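Side-chain contact in 3-hydroxyadipyl-CoA dehydrogenase (Escherichia coli, PDB 3MOG), which catalyses the NAD-dependent oxidation of (3S)-3-hydroxyadipyl-CoA to 3-oxoadipyl-CoA in the bacterial breakdown of phenylacetate: residues L115-T120 and E167-L172. Sequence-based numbering, arbitrary orientation.
Sequences LLTTNT and EQLCEL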
ATOM      1  N   LEU C 115      15.117   0.940 -37.098  1.00 56.56           N
ATOM      2  CA  LEU C 115      14.932   1.189 -35.668  1.00 53.17           C
ATOM      3  C   LEU C 115      13.598   1.892 -35.441  1.00 49.14           C
ATOM      4  O   LEU C 115      13.267   2.857 -36.128  1.00 50.53           O
ATOM      5  CB  LEU C 115      16.096   2.017 -35.120  1.00 52.03           C
ATOM      6  CG  LEU C 115      17.511   1.659 -35.621  1.00 52.41           C
ATOM      7  CD1 LEU C 115      18.539   2.644 -35.092  1.00 47.89           C
ATOM      8  CD2 LEU C 115      17.926   0.229 -35.274  1.00 48.33           C
ATOM      9  N   LEU C 116      12.815   1.369 -34.509  1.00 49.30           N
ATOM     10  CA  LEU C 116      11.483   1.886 -34.243  1.00 50.59           C
ATOM     11  C   LEU C 116      11.432   2.404 -32.823  1.00 51.49           C
ATOM     12  O   LEU C 116      11.414   1.640 -31.868  1.00 53.62           O
ATOM     13  CB  LEU C 116      10.416   0.805 -34.453  1.00 52.35           C
ATOM     14  CG  LEU C 116      10.196   0.207 -35.842  1.00 53.06           C
ATOM     15  CD1 LEU C 116       9.035  -0.801 -35.807  1.00 43.24           C
ATOM     16  CD2 LEU C 116       9.952   1.299 -36.865  1.00 50.43           C
ATOM     17  N   THR C 117      11.433   3.714 -32.667  1.00 51.67           N
ATOM     18  CA  THR C 117      11.538   4.242 -31.332  1.00 47.25           C
ATOM     19  C   THR C 117      10.362   5.107 -30.961  1.00 47.26           C
ATOM     20  O   THR C 117       9.623   5.588 -31.828  1.00 48.59           O
ATOM     21  CB  THR C 117      12.845   5.018 -31.130  1.00 50.07           C
ATOM     22  OG1 THR C 117      12.836   6.192 -31.942  1.00 51.84           O
ATOM     23  CG2 THR C 117      14.043   4.164 -31.505  1.00 44.22           C
ATOM     24  N   THR C 118      10.185   5.291 -29.660  1.00 46.97           N
ATOM     25  CA  THR C 118       9.154   6.179 -29.158  1.00 43.69           C
ATOM     26  C   THR C 118       9.731   7.172 -28.154  1.00 45.42           C
ATOM     27  O   THR C 118      10.666   6.852 -27.408  1.00 49.88           O
ATOM     28  CB  THR C 118       7.967   5.391 -28.544  1.00 43.45           C
ATOM     29  OG1 THR C 118       7.047   6.303 -27.933  1.00 41.16           O
ATOM     30  CG2 THR C 118       8.444   4.413 -27.530  1.00 42.88           C
ATOM     31  N   ASN C 119       9.172   8.379 -28.167  1.00 40.54           N
ATOM     32  CA  ASN C 119       9.554   9.451 -27.253  1.00 43.72           C
ATOM     33  C   ASN C 119       8.809   9.336 -25.929  1.00 43.60           C
ATOM     34  O   ASN C 119       8.976  10.174 -25.062  1.00 39.18           O
ATOM     35  CB  ASN C 119       9.283  10.830 -27.902  1.00 40.97           C
ATOM     36  CG  ASN C 119       9.632  12.012 -26.978  1.00 50.44           C
ATOM     37  OD1 ASN C 119      10.694  12.049 -26.359  1.00 59.99           O
ATOM     38  ND2 ASN C 119       8.718  12.966 -26.871  1.00 46.63           N
ATOM     39  N   THR C 120       7.986   8.302 -25.765  1.00 46.45           N
ATOM     40  CA  THR C 120       7.110   8.238 -24.585  1.00 53.41           C
ATOM     41  C   THR C 120       7.850   8.274 -23.248  1.00 53.07           C
ATOM     42  O   THR C 120       8.966   7.760 -23.137  1.00 55.25           O
ATOM     43  CB  THR C 120       6.156   7.024 -24.592  1.00 53.07           C
ATOM     44  OG1 THR C 120       5.167   7.217 -23.577  1.00 65.01           O
ATOM     45  CG2 THR C 120       6.885   5.716 -24.332  1.00 49.64           C
ATOM     46  N   GLU C 167      23.541   0.900 -28.808  1.00 48.82           N
ATOM     47  CA  GLU C 167      24.813   1.513 -29.205  1.00 55.77           C
ATOM     48  C   GLU C 167      24.633   2.439 -30.395  1.00 55.30           C
ATOM     49  O   GLU C 167      25.201   3.534 -30.422  1.00 59.94           O
ATOM     50  CB  GLU C 167      25.845   0.441 -29.586  1.00 59.33           C
ATOM     51  CG  GLU C 167      26.352  -0.425 -28.447  1.00 75.46           C
ATOM     52  CD  GLU C 167      27.055   0.357 -27.354  1.00 88.72           C
ATOM     53  OE1 GLU C 167      27.824   1.296 -27.664  1.00 95.74           O
ATOM     54  OE2 GLU C 167      26.840   0.012 -26.174  1.00 92.59           O
ATOM     55  N   GLN C 168      23.852   1.979 -31.374  1.00 51.91           N
ATOM     56  CA  GLN C 168      23.492   2.775 -32.544  1.00 53.82           C
ATOM     57  C   GLN C 168      22.780   4.060 -32.121  1.00 52.57           C
ATOM     58  O   GLN C 168      23.181   5.162 -32.527  1.00 50.42           O
ATOM     59  CB  GLN C 168      22.613   1.960 -33.505  1.00 56.58           C
ATOM     60  CG  GLN C 168      23.366   0.976 -34.401  1.00 67.02           C
ATOM     61  CD  GLN C 168      22.439   0.247 -35.372  1.00 80.71           C
ATOM     62  OE1 GLN C 168      22.210  -0.959 -35.249  1.00 79.96           O
ATOM     63  NE2 GLN C 168      21.888   0.984 -36.336  1.00 85.32           N
ATOM     64  N   LEU C 169      21.763   3.918 -31.268  1.00 45.12           N
ATOM     65  CA  LEU C 169      21.008   5.085 -30.778  1.00 48.84           C
ATOM     66  C   LEU C 169      21.835   6.063 -29.958  1.00 47.96           C
ATOM     67  O   LEU C 169      21.675   7.276 -30.115  1.00 51.13           O
ATOM     68  CB  LEU C 169      19.741   4.661 -30.014  1.00 44.41           C
ATOM     69  CG  LEU C 169      18.733   3.936 -30.910  1.00 49.78           C
ATOM     70  CD1 LEU C 169      17.512   3.502 -30.108  1.00 52.23           C
ATOM     71  CD2 LEU C 169      18.339   4.813 -32.111  1.00 44.10           C
ATOM     72  N   CYS C 170      22.726   5.539 -29.105  1.00 51.48           N
ATOM     73  CA  CYS C 170      23.665   6.378 -28.340  1.00 50.57           C
ATOM     74  C   CYS C 170      24.606   7.155 -29.254  1.00 51.07           C
ATOM     75  O   CYS C 170      24.751   8.376 -29.110  1.00 51.55           O
ATOM     76  CB  CYS C 170      24.475   5.554 -27.323  1.00 49.88           C
ATOM     77  SG  CYS C 170      23.509   4.952 -25.905  1.00 53.04           S
ATOM     78  N   GLU C 171      25.240   6.442 -30.187  1.00 55.04           N
ATOM     79  CA  GLU C 171      26.148   7.067 -31.154  1.00 57.35           C
ATOM     80  C   GLU C 171      25.455   8.145 -31.979  1.00 54.53           C
ATOM     81  O   GLU C 171      26.009   9.224 -32.194  1.00 57.48           O
ATOM     82  CB  GLU C 171      26.777   6.025 -32.085  1.00 58.47           C
ATOM     83  CG  GLU C 171      27.909   6.605 -32.927  1.00 80.43           C
ATOM     84  CD  GLU C 171      28.726   5.563 -33.662  1.00 92.44           C
ATOM     85  OE1 GLU C 171      28.135   4.633 -34.253  1.00 95.26           O
ATOM     86  OE2 GLU C 171      29.972   5.693 -33.661  1.00 97.75           O
ATOM     87  N   LEU C 172      24.227   7.862 -32.406  1.00 54.08           N
ATOM     88  CA  LEU C 172      23.471   8.807 -33.214  1.00 54.01           C
ATOM     89  C   LEU C 172      23.106  10.098 -32.452  1.00 54.98           C
ATOM     90  O   LEU C 172      23.289  11.205 -32.989  1.00 50.06           O
ATOM     91  CB  LEU C 172      22.236   8.123 -33.807  1.00 56.50           C
ATOM     92  CG  LEU C 172      21.282   8.988 -34.638  1.00 54.71           C
ATOM     93  CD1 LEU C 172      21.882   9.337 -35.997  1.00 57.88           C
ATOM     94  CD2 LEU C 172      19.989   8.246 -34.804  1.00 41.43           C
TER
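With CG beside the backbone N and opposite the carbonyl carbon in both residues (chi1 -41° for Leu115, -64° for Leu169), the two leucines extend from strand and helix and lie antiparallel, each passing the other's end. Leu115 CD1 comes alongside Leu169 CD2 at 3.7 Å. The other branch of the helix leucine goes to the next inward-facing strand residue: Leu169 CD1 meets Thr117 CG2 end-on at 3.8 Å. One leucine thus spans two strand positions, while Leu116 between them turns to the far face and packs on Phe103 and Leu106 of helix 96-109. Thr117 turns its methyl to the helix, and its OG1 hydrogen-bonds to Val88 O on the neighbouring strand. The extended chain of Gln168 comes across Leu115 at a slant and touches it with its amide nitrogen, NE2 3.9 Å from Leu115 CD1, at the border of the apolar patch. Leu87, Ala139 and Leu141 of the flanking strands add to that patch. The axes of strand 115-118 and helix segment 167-172 pass 11.1 Å apart at 68°. Helix 163-175 covers one face of a central parallel strand, with helix 96-109 on the other: the three-layer alpha/beta/alpha build of the Rossmann-type NAD-binding domain.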